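Local coordinates for dihydropteridine reductase (Dictyostelium discoideum, PDB 3ORF), which catalyses the NADH- or NADPH-dependent reduction of quinonoid dihydropteridine, probably regenerating the tetrahydrobiopterin cofactor of aromatic amino acid hydroxylases, at residues G29-A33 and F54-P58; L139-A145 and T184-P190; V191-T195 and D209-L213. All blocks are in the same frame, centred on the assembly; numbering follows the deposited sequence.

Overall arrangement
Three contacts follow one another along the chain, and all of them meet NAD: contact 1 holds the adenosine half and a phosphate, while contacts 2 and 3 both meet the nicotinamide, contact 3 also reaching the phosphates. Contact 1 joins the loop after strand 24-28 to the loop after strand 48-53, two neighbouring parallel strands of the Rossmann sheet. Contact 2 pairs strands 138-143 and 184-190 in the same sheet. Contact 3 begins where strand 184-190 ends and ties that loop to the one leading into helix 213-225. Contact centres lie about 19 Å (1 and 2, 1 and 3) and 16 Å (2 and 3) apart. Contacts 1 and 3 touch where L213 packs on A33, beside the phosphates of NAD.

Contact 1 (G29-A33 and F54-P58); sequences GGSGA and FRENP. With NAD (nicotinamide-adenine-dinucleotide), chain E.
The guanidinium group of R55 lies flat against S31, whose CB sits over the centre of one face, 3.8 Å above the plane, while the edge of the group is turned to the adenosine ribose of NAD. There NH1 of R55 donates to both ribose hydroxyls, reaching O2B of NAD at 3.0 Å, and NH2 adds a weak bond to O3B. The second flat group, the F54 ring, has NAD N3A over one face, offset toward the rim, and its CE1 and CZ come close to the adenine, CZ within 3.5 Å of NAD C5A. CG of R55 stands between its backbone N and carbonyl carbon (chi1 71°) and the chain runs extended from CG to NE, which carries the charge back across S31 to the ribose.

S31 also grips the other loop through its hydroxyl: OG donates to the carbonyl O of R55 at 2.9 Å, approaching from above the carbonyl plane, 52° out of it. Replaced by alanine, this residue would still offer a CB to the guanidinium but would leave the R55 carbonyl without its hydroxyl donor, and the 54-58 loop would probably be held less firmly to the 29-33 turn. The backbone N of S31 bonds D53, which itself binds NAD, so one acidic side chain serves both turn and cofactor.

The turn is built for close approach. G29 has a positive phi of 85°, which favours glycine, and a side chain on G32 would run into NAD O5B. A33 N then donates nearly straight to the phosphate oxygen O2A of NAD at 2.9 Å, at the start of helix 33-44. Strand, glycine-rich turn and helix, with an acidic residue ending the next strand, form the dinucleotide-binding motif of the Rossmann fold in short-chain dehydrogenases/reductases.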
loop_
_atom_site.group_PDB
_atom_site.type_symbol
_atom_site.label_atom_id
_atom_site.label_comp_id
_atom_site.label_asym_id
_atom_site.label_seq_id
_atom_site.Cartn_x
_atom_site.Cartn_y
_atom_site.Cartn_z
ATOM N N GLY A 29 3.605 -12.750 -13.391
ATOM C CA GLY A 29 2.371 -12.496 -14.097
ATOM C C GLY A 29 2.538 -12.914 -15.542
ATOM O O GLY A 29 1.771 -12.484 -16.444
ATOM N N GLY A 30 3.588 -13.698 -15.789
ATOM C CA GLY A 30 3.879 -14.152 -17.143
ATOM C C GLY A 30 2.789 -14.896 -17.907
ATOM O O GLY A 30 2.926 -15.071 -19.113
ATOM N N SER A 31 1.667 -15.263 -17.276
ATOM C CA SER A 31 0.609 -15.938 -18.053
ATOM C C SER A 31 -0.590 -15.060 -18.303
ATOM O O SER A 31 -1.504 -15.498 -19.031
ATOM C CB SER A 31 0.098 -17.181 -17.344
ATOM O OG SER A 31 1.155 -18.136 -17.223
ATOM N N GLY A 32 -0.609 -13.846 -17.709
ATOM C CA GLY A 32 -1.747 -12.911 -17.887
ATOM C C GLY A 32 -1.776 -12.368 -19.296
ATOM O O GLY A 32 -0.876 -12.686 -20.085
ATOM N N ALA A 33 -2.740 -11.523 -19.632
ATOM C CA ALA A 33 -2.771 -10.966 -20.985
ATOM C C ALA A 33 -1.497 -10.165 -21.304
ATOM O O ALA A 33 -0.807 -10.400 -22.313
ATOM C CB ALA A 33 -3.996 -10.103 -21.160
ATOM N N PHE A 54 0.523 -18.212 -11.533
ATOM C CA PHE A 54 -0.182 -19.327 -10.830
ATOM C C PHE A 54 -0.340 -20.562 -11.721
ATOM O O PHE A 54 -0.457 -21.681 -11.238
ATOM C CB PHE A 54 -1.526 -18.922 -10.180
ATOM C CG PHE A 54 -1.395 -17.805 -9.167
ATOM C CD1 PHE A 54 -2.210 -16.669 -9.237
ATOM C CD2 PHE A 54 -0.412 -17.849 -8.161
ATOM C CE1 PHE A 54 -2.055 -15.599 -8.293
ATOM C CE2 PHE A 54 -0.254 -16.764 -7.236
ATOM C CZ PHE A 54 -1.075 -15.690 -7.306
ATOM N N ARG A 55 -0.298 -20.344 -13.025
ATOM C CA ARG A 55 -0.378 -21.417 -14.008
ATOM C C ARG A 55 0.809 -21.204 -14.998
ATOM O O ARG A 55 1.424 -20.102 -15.046
ATOM C CB ARG A 55 -1.772 -21.410 -14.664
ATOM C CG ARG A 55 -2.020 -20.263 -15.597
ATOM C CD ARG A 55 -3.505 -19.839 -15.658
ATOM N NE ARG A 55 -3.643 -18.578 -16.423
ATOM C CZ ARG A 55 -3.515 -17.353 -15.891
ATOM N NH1 ARG A 55 -3.285 -17.201 -14.586
ATOM N NH2 ARG A 55 -3.622 -16.272 -16.654
ATOM N N GLU A 56 1.153 -22.258 -15.728
ATOM C CA GLU A 56 2.314 -22.254 -16.610
ATOM C C GLU A 56 2.063 -21.358 -17.822
ATOM O O GLU A 56 0.891 -21.133 -18.220
ATOM C CB GLU A 56 2.598 -23.710 -17.121
ATOM C CG GLU A 56 2.716 -24.837 -16.029
ATOM C CD GLU A 56 4.035 -24.821 -15.183
ATOM O OE1 GLU A 56 4.391 -25.892 -14.623
ATOM O OE2 GLU A 56 4.706 -23.738 -15.045
ATOM N N ASN A 57 3.154 -20.906 -18.436
ATOM C CA ASN A 57 3.090 -20.271 -19.751
ATOM C C ASN A 57 3.962 -21.089 -20.662
ATOM O O ASN A 57 5.205 -20.875 -20.691
ATOM C CB ASN A 57 3.580 -18.819 -19.778
ATOM C CG ASN A 57 3.444 -18.201 -21.180
ATOM O OD1 ASN A 57 3.564 -16.975 -21.346
ATOM N ND2 ASN A 57 3.190 -19.048 -22.203
ATOM N N PRO A 58 3.338 -22.041 -21.404
ATOM C CA PRO A 58 4.148 -23.051 -22.114
ATOM C C PRO A 58 4.872 -22.374 -23.251
ATOM O O PRO A 58 5.852 -22.864 -23.686
ATOM C CB PRO A 58 3.104 -24.071 -22.623
ATOM C CG PRO A 58 1.787 -23.295 -22.698
ATOM C CD PRO A 58 1.886 -22.168 -21.679
HETATM P PA NAD E . -4.616 -10.587 -16.175
HETATM O O1A NAD E . -5.629 -10.876 -15.127
HETATM O O2A NAD E . -4.710 -11.214 -17.523
HETATM O O5B NAD E . -3.190 -11.166 -15.604
HETATM C C5B NAD E . -2.619 -10.972 -14.361
HETATM C C4B NAD E . -1.727 -12.201 -14.110
HETATM O O4B NAD E . -1.156 -12.017 -12.781
HETATM C C3B NAD E . -2.614 -13.471 -14.007
HETATM O O3B NAD E . -1.940 -14.539 -14.629
HETATM C C2B NAD E . -2.590 -13.833 -12.535
HETATM O O2B NAD E . -2.611 -15.257 -12.345
HETATM C C1B NAD E . -1.210 -13.281 -12.123
HETATM N N9A NAD E . -1.079 -12.926 -10.683
HETATM C C8A NAD E . -2.047 -12.336 -9.935
HETATM N N7A NAD E . -1.525 -12.128 -8.716
HETATM C C5A NAD E . -0.246 -12.615 -8.672
HETATM C C6A NAD E . 0.781 -12.690 -7.681
HETATM N N6A NAD E . 0.564 -12.286 -6.405
HETATM N N1A NAD E . 1.992 -13.229 -8.007
HETATM C C2A NAD E . 2.200 -13.700 -9.229
HETATM N N3A NAD E . 1.246 -13.639 -10.181
HETATM C C4A NAD E . 0.017 -13.133 -9.934
HETATM O O3 NAD E . -4.506 -9.016 -16.208
HETATM P PN NAD E . -3.943 -8.084 -17.292
HETATM O O1N NAD E . -5.173 -7.582 -17.985
HETATM O O2N NAD E . -2.737 -8.660 -18.020
HETATM O O5D NAD E . -3.364 -6.817 -16.460
HETATM C C5D NAD E . -1.973 -6.666 -16.147
HETATM C C4D NAD E . -1.768 -5.493 -15.170
HETATM O O4D NAD E . -2.550 -4.349 -15.606
HETATM C C3D NAD E . -2.183 -5.723 -13.712
HETATM O O3D NAD E . -1.025 -5.334 -12.891
HETATM C C2D NAD E . -3.342 -4.743 -13.477
HETATM O O2D NAD E . -3.297 -4.369 -12.091
HETATM C C1D NAD E . -2.810 -3.604 -14.375
HETATM N N1N NAD E . -3.398 -2.233 -14.729
HETATM C C2N NAD E . -4.402 -1.990 -15.768
HETATM C C3N NAD E . -4.828 -0.633 -15.983
HETATM C C7N NAD E . -5.870 -0.213 -17.056
HETATM O O7N NAD E . -6.765 0.602 -16.760
HETATM N N7N NAD E . -5.658 -0.737 -18.281
HETATM C C4N NAD E . -4.264 0.425 -15.229
HETATM C C5N NAD E . -3.282 0.174 -14.263
HETATM C C6N NAD E . -2.865 -1.126 -14.023
#

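Contact 2 (L139-A145 and T184-P190); sequences LFVLTGA and TSLGILP. With NAD (nicotinamide-adenine-dinucleotide), chain E.
I188 reaches over V141 and T143 of the adjacent strand. From its CB the two branches part: CG2 meets CG1 of V141 at 4.0 Å, the two side chains crossing at about a right angle, while CG1 lies between the backbone N and the carbonyl carbon (chi1 53°) and comes 3.9 Å from the carbonyl O of L142. The tip, CD1, touches both the hydroxyl O of T143 and CG1 of V141. T143 OG1 has its polar partner elsewhere, in the carbonyl of C93, so it offers I188 only van der Waals contact. On the same face L139 CD1 touches L186 CD1 at 4.0 Å, and W223 of helix 213-225 packs over L139, L186 and I188. F140 and S185 share the opposite face, against L172 of helix 156-172.

Five backbone bonds zip the parallel strands together from F140 N to G144 N, the last donating to the carbonyl O of I188 at 2.8 Å. Beyond it the strands reach the cofactor. L189 folds its CG against the A145 backbone, and P190 lays its ring beside the nicotinamide, CG being 3.6 Å from NAD C4N.

The inward-facing backbone groups thus pair with each other in the buried core of the sheet, while L139, V141 and T143 also bond strand 88-93. To the nicotinamide the strand ends present A145 CB, close to the predicted proton acceptor Y158, the P190 ring and the P190 carbonyl O. Since C4N is the carbon that carries the hydride, A145 and P190, placed by this pairing, probably limit where the reactive ring can sit.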
loop_
_atom_site.group_PDB
_atom_site.type_symbol
_atom_site.label_atom_id
_atom_site.label_comp_id
_atom_site.label_asym_id
_atom_site.label_seq_id
_atom_site.Cartn_x
_atom_site.Cartn_y
_atom_site.Cartn_z
ATOM N N LEU A 139 17.032 -3.815 -16.086
ATOM C CA LEU A 139 15.847 -3.012 -16.159
ATOM C C LEU A 139 14.801 -3.690 -15.301
ATOM O O LEU A 139 14.543 -4.919 -15.433
ATOM C CB LEU A 139 15.316 -2.989 -17.576
ATOM C CG LEU A 139 13.985 -2.230 -17.749
ATOM C CD1 LEU A 139 14.217 -0.761 -17.410
ATOM C CD2 LEU A 139 13.566 -2.377 -19.203
ATOM N N PHE A 140 14.186 -2.908 -14.430
ATOM C CA PHE A 140 13.240 -3.479 -13.510
ATOM C C PHE A 140 11.919 -2.708 -13.584
ATOM O O PHE A 140 11.865 -1.518 -13.223
ATOM C CB PHE A 140 13.827 -3.366 -12.108
ATOM C CG PHE A 140 12.912 -3.824 -11.035
ATOM C CD1 PHE A 140 13.001 -5.130 -10.545
ATOM C CD2 PHE A 140 11.990 -2.956 -10.483
ATOM C CE1 PHE A 140 12.168 -5.544 -9.498
ATOM C CE2 PHE A 140 11.163 -3.374 -9.476
ATOM C CZ PHE A 140 11.240 -4.672 -8.997
ATOM N N VAL A 141 10.850 -3.355 -14.019
ATOM C CA VAL A 141 9.622 -2.603 -14.219
ATOM C C VAL A 141 8.455 -3.146 -13.491
ATOM O O VAL A 141 8.149 -4.285 -13.700
ATOM C CB VAL A 141 9.271 -2.521 -15.711
ATOM C CG1 VAL A 141 7.938 -1.752 -15.939
ATOM C CG2 VAL A 141 10.400 -1.765 -16.424
ATOM N N LEU A 142 7.760 -2.311 -12.671
ATOM C CA LEU A 142 6.473 -2.712 -12.115
ATOM C C LEU A 142 5.318 -2.024 -12.856
ATOM O O LEU A 142 5.426 -0.856 -13.262
ATOM C CB LEU A 142 6.405 -2.371 -10.611
ATOM C CG LEU A 142 7.499 -2.933 -9.700
ATOM C CD1 LEU A 142 7.228 -2.690 -8.180
ATOM C CD2 LEU A 142 7.526 -4.445 -9.982
ATOM N N THR A 143 4.194 -2.730 -12.998
ATOM C CA THR A 143 2.925 -2.147 -13.483
ATOM C C THR A 143 2.168 -1.418 -12.337
ATOM O O THR A 143 1.717 -2.056 -11.332
ATOM C CB THR A 143 2.046 -3.198 -14.128
ATOM O OG1 THR A 143 2.846 -3.876 -15.149
ATOM C CG2 THR A 143 0.895 -2.493 -14.865
ATOM N N GLY A 144 2.036 -0.084 -12.479
ATOM C CA GLY A 144 1.322 0.693 -11.454
ATOM C C GLY A 144 -0.078 0.986 -11.984
ATOM O O GLY A 144 -0.660 0.168 -12.748
ATOM N N ALA A 145 -0.608 2.184 -11.674
ATOM C CA ALA A 145 -1.849 2.598 -12.325
ATOM C C ALA A 145 -1.937 4.062 -12.468
ATOM O O ALA A 145 -1.749 4.778 -11.520
ATOM C CB ALA A 145 -3.105 2.029 -11.611
ATOM N N THR A 184 17.759 0.254 -13.232
ATOM C CA THR A 184 16.790 1.330 -13.401
ATOM C C THR A 184 15.475 0.690 -13.002
ATOM O O THR A 184 15.133 -0.364 -13.544
ATOM C CB THR A 184 16.677 1.733 -14.877
ATOM O OG1 THR A 184 17.859 2.421 -15.255
ATOM C CG2 THR A 184 15.513 2.705 -15.115
ATOM N N SER A 185 14.800 1.306 -12.032
ATOM C CA SER A 185 13.461 0.916 -11.538
ATOM C C SER A 185 12.442 1.927 -12.148
ATOM O O SER A 185 12.622 3.151 -11.971
ATOM C CB SER A 185 13.474 1.046 -10.025
ATOM O OG SER A 185 12.198 0.875 -9.404
ATOM N N LEU A 186 11.427 1.411 -12.879
ATOM C CA LEU A 186 10.355 2.196 -13.510
ATOM C C LEU A 186 8.981 1.602 -13.170
ATOM O O LEU A 186 8.838 0.410 -12.866
ATOM C CB LEU A 186 10.504 2.162 -15.059
ATOM C CG LEU A 186 11.828 2.741 -15.549
ATOM C CD1 LEU A 186 11.963 2.557 -17.007
ATOM C CD2 LEU A 186 11.978 4.227 -15.095
ATOM N N GLY A 187 7.960 2.439 -13.258
ATOM C CA GLY A 187 6.609 2.005 -13.191
ATOM C C GLY A 187 6.029 2.337 -14.550
ATOM O O GLY A 187 6.356 3.399 -15.115
ATOM N N ILE A 188 5.182 1.449 -15.100
ATOM C CA ILE A 188 4.392 1.813 -16.292
ATOM C C ILE A 188 2.987 1.912 -15.804
ATOM O O ILE A 188 2.539 1.060 -15.012
ATOM C CB ILE A 188 4.511 0.795 -17.457
ATOM C CG1 ILE A 188 4.192 -0.605 -16.981
ATOM C CG2 ILE A 188 5.897 0.912 -18.130
ATOM C CD1 ILE A 188 4.381 -1.653 -18.046
ATOM N N LEU A 189 2.317 3.011 -16.183
ATOM C CA LEU A 189 1.065 3.410 -15.559
ATOM C C LEU A 189 0.077 3.624 -16.713
ATOM O O LEU A 189 -0.082 4.723 -17.204
ATOM C CB LEU A 189 1.202 4.724 -14.720
ATOM C CG LEU A 189 1.507 4.730 -13.208
ATOM C CD1 LEU A 189 2.866 4.080 -12.978
ATOM C CD2 LEU A 189 1.510 6.180 -12.747
ATOM N N PRO A 190 -0.612 2.564 -17.107
ATOM C CA PRO A 190 -1.592 2.709 -18.201
ATOM C C PRO A 190 -2.871 3.454 -17.770
ATOM O O PRO A 190 -3.302 3.313 -16.600
ATOM C CB PRO A 190 -1.916 1.253 -18.604
ATOM C CG PRO A 190 -1.434 0.357 -17.412
ATOM C CD PRO A 190 -0.583 1.238 -16.467
HETATM P PA NAD E . -4.616 -10.587 -16.175
HETATM O O1A NAD E . -5.629 -10.876 -15.127
HETATM O O2A NAD E . -4.710 -11.214 -17.523
HETATM O O5B NAD E . -3.190 -11.166 -15.604
HETATM C C5B NAD E . -2.619 -10.972 -14.361
HETATM C C4B NAD E . -1.727 -12.201 -14.110
HETATM O O4B NAD E . -1.156 -12.017 -12.781
HETATM C C3B NAD E . -2.614 -13.471 -14.007
HETATM O O3B NAD E . -1.940 -14.539 -14.629
HETATM C C2B NAD E . -2.590 -13.833 -12.535
HETATM O O2B NAD E . -2.611 -15.257 -12.345
HETATM C C1B NAD E . -1.210 -13.281 -12.123
HETATM N N9A NAD E . -1.079 -12.926 -10.683
HETATM C C8A NAD E . -2.047 -12.336 -9.935
HETATM N N7A NAD E . -1.525 -12.128 -8.716
HETATM C C5A NAD E . -0.246 -12.615 -8.672
HETATM C C6A NAD E . 0.781 -12.690 -7.681
HETATM N N6A NAD E . 0.564 -12.286 -6.405
HETATM N N1A NAD E . 1.992 -13.229 -8.007
HETATM C C2A NAD E . 2.200 -13.700 -9.229
HETATM N N3A NAD E . 1.246 -13.639 -10.181
HETATM C C4A NAD E . 0.017 -13.133 -9.934
HETATM O O3 NAD E . -4.506 -9.016 -16.208
HETATM P PN NAD E . -3.943 -8.084 -17.292
HETATM O O1N NAD E . -5.173 -7.582 -17.985
HETATM O O2N NAD E . -2.737 -8.660 -18.020
HETATM O O5D NAD E . -3.364 -6.817 -16.460
HETATM C C5D NAD E . -1.973 -6.666 -16.147
HETATM C C4D NAD E . -1.768 -5.493 -15.170
HETATM O O4D NAD E . -2.550 -4.349 -15.606
HETATM C C3D NAD E . -2.183 -5.723 -13.712
HETATM O O3D NAD E . -1.025 -5.334 -12.891
HETATM C C2D NAD E . -3.342 -4.743 -13.477
HETATM O O2D NAD E . -3.297 -4.369 -12.091
HETATM C C1D NAD E . -2.810 -3.604 -14.375
HETATM N N1N NAD E . -3.398 -2.233 -14.729
HETATM C C2N NAD E . -4.402 -1.990 -15.768
HETATM C C3N NAD E . -4.828 -0.633 -15.983
HETATM C C7N NAD E . -5.870 -0.213 -17.056
HETATM O O7N NAD E . -6.765 0.602 -16.760
HETATM N N7N NAD E . -5.658 -0.737 -18.281
HETATM C C4N NAD E . -4.264 0.425 -15.229
HETATM C C5N NAD E . -3.282 0.174 -14.263
HETATM C C6N NAD E . -2.865 -1.126 -14.023
#

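Contact 3 (V191-T195 and D209-L213); sequences VTLDT and DWTPL. With NAD (nicotinamide-adenine-dinucleotide), chain E.
The first torsions of T192 and W210 lay a methyl on an indole: T192 holds CG2 anti to its own N, with OG1 beside that N (chi1 -35°), and W210 has CG anti to its carbonyl carbon (chi1 -70°). CG2 of T192 sits 3.7 Å from the centroid of the five-membered ring of W210, only 10° off the ring normal, a clear CH-pi contact. D194 approaches the same indole from its edge. OD1 of D194 lies in the ring plane, 3.8 Å from CE3 of W210, with carboxylate and ring planes steeply inclined to each other; OD2 is held by a salt bridge to R199 of helix 196-201.

Between these side chains the backbones form a single bridge. T211 N donates to T192 O at 2.8 Å, and D194 N returns a bond to T211 O. A water further joins T192 N to T211, whose hydroxyl also bonds T241 of strand 236-242, and another spans D194 O and L213 N at the start of helix 213-225. L213 closes the apolar end: its CD2 touches both L193 CD1 and T195 CG2 at 3.8 Å, crossing each at about a right angle, while its CG lies 3.4 Å from D194 O.

The other side of the 191-195 loop faces NAD. The backbone of V191 and L193 lies against the carboxamide, whose orientation is doubtful, and T195 CG2 lies beside the phosphate oxygen O1N, while T195 OG1 caps helix 196-201 at N198 N. The loop that follows strand 184-190 thus lines the nicotinamide and phosphate side of the NAD pocket, as the equivalent loop does in short-chain dehydrogenases/reductases.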
loop_
_atom_site.group_PDB
_atom_site.type_symbol
_atom_site.label_atom_id
_atom_site.label_comp_id
_atom_site.label_asym_id
_atom_site.label_seq_id
_atom_site.Cartn_x
_atom_site.Cartn_y
_atom_site.Cartn_z
ATOM N N VAL A 191 -3.377 4.330 -18.662
ATOM C CA VAL A 191 -4.749 4.836 -18.574
ATOM C C VAL A 191 -5.713 3.658 -18.905
ATOM O O VAL A 191 -6.492 3.229 -18.058
ATOM C CB VAL A 191 -4.906 6.060 -19.479
ATOM C CG1 VAL A 191 -6.365 6.619 -19.459
ATOM C CG2 VAL A 191 -3.933 7.119 -18.971
ATOM N N THR A 192 -5.562 3.065 -20.089
ATOM C CA THR A 192 -6.327 1.869 -20.444
ATOM C C THR A 192 -5.603 1.023 -21.472
ATOM O O THR A 192 -5.368 1.455 -22.638
ATOM C CB THR A 192 -7.731 2.211 -21.091
ATOM O OG1 THR A 192 -8.279 3.385 -20.484
ATOM C CG2 THR A 192 -8.693 1.020 -20.926
ATOM N N LEU A 193 -5.229 -0.152 -21.010
ATOM C CA LEU A 193 -4.768 -1.285 -21.829
ATOM C C LEU A 193 -5.918 -2.015 -22.532
ATOM O O LEU A 193 -7.051 -2.108 -22.028
ATOM C CB LEU A 193 -4.085 -2.366 -20.935
ATOM C CG LEU A 193 -2.768 -2.020 -20.287
ATOM C CD1 LEU A 193 -2.064 -3.301 -19.781
ATOM C CD2 LEU A 193 -1.895 -1.327 -21.392
ATOM N N ASP A 194 -5.601 -2.596 -23.669
ATOM C CA ASP A 194 -6.567 -3.414 -24.384
ATOM C C ASP A 194 -6.349 -4.850 -23.953
ATOM O O ASP A 194 -5.493 -5.544 -24.511
ATOM C CB ASP A 194 -6.403 -3.301 -25.894
ATOM C CG ASP A 194 -7.535 -3.988 -26.666
ATOM O OD1 ASP A 194 -8.338 -4.721 -26.073
ATOM O OD2 ASP A 194 -7.609 -3.862 -27.885
ATOM N N THR A 195 -7.105 -5.250 -22.942
ATOM C CA THR A 195 -6.997 -6.551 -22.270
ATOM C C THR A 195 -8.431 -7.115 -22.178
ATOM O O THR A 195 -9.394 -6.352 -22.159
ATOM C CB THR A 195 -6.566 -6.393 -20.783
ATOM O OG1 THR A 195 -7.512 -5.531 -20.118
ATOM C CG2 THR A 195 -5.118 -5.767 -20.621
ATOM N N ASP A 209 -8.947 4.023 -28.460
ATOM C CA ASP A 209 -8.355 4.802 -27.374
ATOM C C ASP A 209 -7.740 3.876 -26.313
ATOM O O ASP A 209 -7.545 4.295 -25.145
ATOM C CB ASP A 209 -9.401 5.661 -26.658
ATOM C CG ASP A 209 -9.918 6.866 -27.493
ATOM O OD1 ASP A 209 -9.451 7.143 -28.633
ATOM O OD2 ASP A 209 -10.858 7.528 -26.953
ATOM N N TRP A 210 -7.478 2.610 -26.678
ATOM C CA TRP A 210 -6.867 1.648 -25.717
ATOM C C TRP A 210 -5.475 1.242 -26.214
ATOM O O TRP A 210 -5.298 1.019 -27.441
ATOM C CB TRP A 210 -7.752 0.410 -25.628
ATOM C CG TRP A 210 -9.057 0.684 -24.922
ATOM C CD1 TRP A 210 -9.565 1.909 -24.556
ATOM C CD2 TRP A 210 -9.993 -0.284 -24.478
ATOM N NE1 TRP A 210 -10.741 1.743 -23.875
ATOM C CE2 TRP A 210 -11.021 0.405 -23.800
ATOM C CE3 TRP A 210 -10.042 -1.681 -24.539
ATOM C CZ2 TRP A 210 -12.097 -0.247 -23.228
ATOM C CZ3 TRP A 210 -11.122 -2.325 -23.978
ATOM C CH2 TRP A 210 -12.124 -1.608 -23.314
ATOM N N THR A 211 -4.496 1.122 -25.291
ATOM C CA THR A 211 -3.174 0.773 -25.747
ATOM C C THR A 211 -3.079 -0.732 -26.093
ATOM O O THR A 211 -3.385 -1.568 -25.291
ATOM C CB THR A 211 -2.077 1.136 -24.722
ATOM O OG1 THR A 211 -2.311 2.457 -24.188
ATOM C CG2 THR A 211 -0.707 1.108 -25.402
ATOM N N PRO A 212 -2.651 -1.059 -27.320
ATOM C CA PRO A 212 -2.372 -2.467 -27.650
ATOM C C PRO A 212 -1.220 -3.018 -26.805
ATOM O O PRO A 212 -0.214 -2.330 -26.625
ATOM C CB PRO A 212 -1.946 -2.399 -29.117
ATOM C CG PRO A 212 -2.680 -1.123 -29.635
ATOM C CD PRO A 212 -2.424 -0.179 -28.471
ATOM N N LEU A 213 -1.369 -4.247 -26.308
ATOM C CA LEU A 213 -0.373 -4.824 -25.412
ATOM C C LEU A 213 1.025 -4.874 -26.107
ATOM O O LEU A 213 2.076 -4.680 -25.455
ATOM C CB LEU A 213 -0.860 -6.207 -24.964
ATOM C CG LEU A 213 -2.178 -6.183 -24.191
ATOM C CD1 LEU A 213 -2.623 -7.595 -23.945
ATOM C CD2 LEU A 213 -2.052 -5.475 -22.901
HETATM P PA NAD E . -4.616 -10.587 -16.175
HETATM O O1A NAD E . -5.629 -10.876 -15.127
HETATM O O2A NAD E . -4.710 -11.214 -17.523
HETATM O O5B NAD E . -3.190 -11.166 -15.604
HETATM C C5B NAD E . -2.619 -10.972 -14.361
HETATM C C4B NAD E . -1.727 -12.201 -14.110
HETATM O O4B NAD E . -1.156 -12.017 -12.781
HETATM C C3B NAD E . -2.614 -13.471 -14.007
HETATM O O3B NAD E . -1.940 -14.539 -14.629
HETATM C C2B NAD E . -2.590 -13.833 -12.535
HETATM O O2B NAD E . -2.611 -15.257 -12.345
HETATM C C1B NAD E . -1.210 -13.281 -12.123
HETATM N N9A NAD E . -1.079 -12.926 -10.683
HETATM C C8A NAD E . -2.047 -12.336 -9.935
HETATM N N7A NAD E . -1.525 -12.128 -8.716
HETATM C C5A NAD E . -0.246 -12.615 -8.672
HETATM C C6A NAD E . 0.781 -12.690 -7.681
HETATM N N6A NAD E . 0.564 -12.286 -6.405
HETATM N N1A NAD E . 1.992 -13.229 -8.007
HETATM C C2A NAD E . 2.200 -13.700 -9.229
HETATM N N3A NAD E . 1.246 -13.639 -10.181
HETATM C C4A NAD E . 0.017 -13.133 -9.934
HETATM O O3 NAD E . -4.506 -9.016 -16.208
HETATM P PN NAD E . -3.943 -8.084 -17.292
HETATM O O1N NAD E . -5.173 -7.582 -17.985
HETATM O O2N NAD E . -2.737 -8.660 -18.020
HETATM O O5D NAD E . -3.364 -6.817 -16.460
HETATM C C5D NAD E . -1.973 -6.666 -16.147
HETATM C C4D NAD E . -1.768 -5.493 -15.170
HETATM O O4D NAD E . -2.550 -4.349 -15.606
HETATM C C3D NAD E . -2.183 -5.723 -13.712
HETATM O O3D NAD E . -1.025 -5.334 -12.891
HETATM C C2D NAD E . -3.342 -4.743 -13.477
HETATM O O2D NAD E . -3.297 -4.369 -12.091
HETATM C C1D NAD E . -2.810 -3.604 -14.375
HETATM N N1N NAD E . -3.398 -2.233 -14.729
HETATM C C2N NAD E . -4.402 -1.990 -15.768
HETATM C C3N NAD E . -4.828 -0.633 -15.983
HETATM C C7N NAD E . -5.870 -0.213 -17.056
HETATM O O7N NAD E . -6.765 0.602 -16.760
HETATM N N7N NAD E . -5.658 -0.737 -18.281
HETATM C C4N NAD E . -4.264 0.425 -15.229
HETATM C C5N NAD E . -3.282 0.174 -14.263
HETATM C C6N NAD E . -2.865 -1.126 -14.023
HETATM O O HOH W 1 -3.014 3.250 -21.904
HETATM O O HOH W 2 -5.285 4.557 -23.275
HETATM O O HOH W 3 -8.908 5.258 -22.133
HETATM O O HOH W 4 -3.892 -5.690 -27.360
#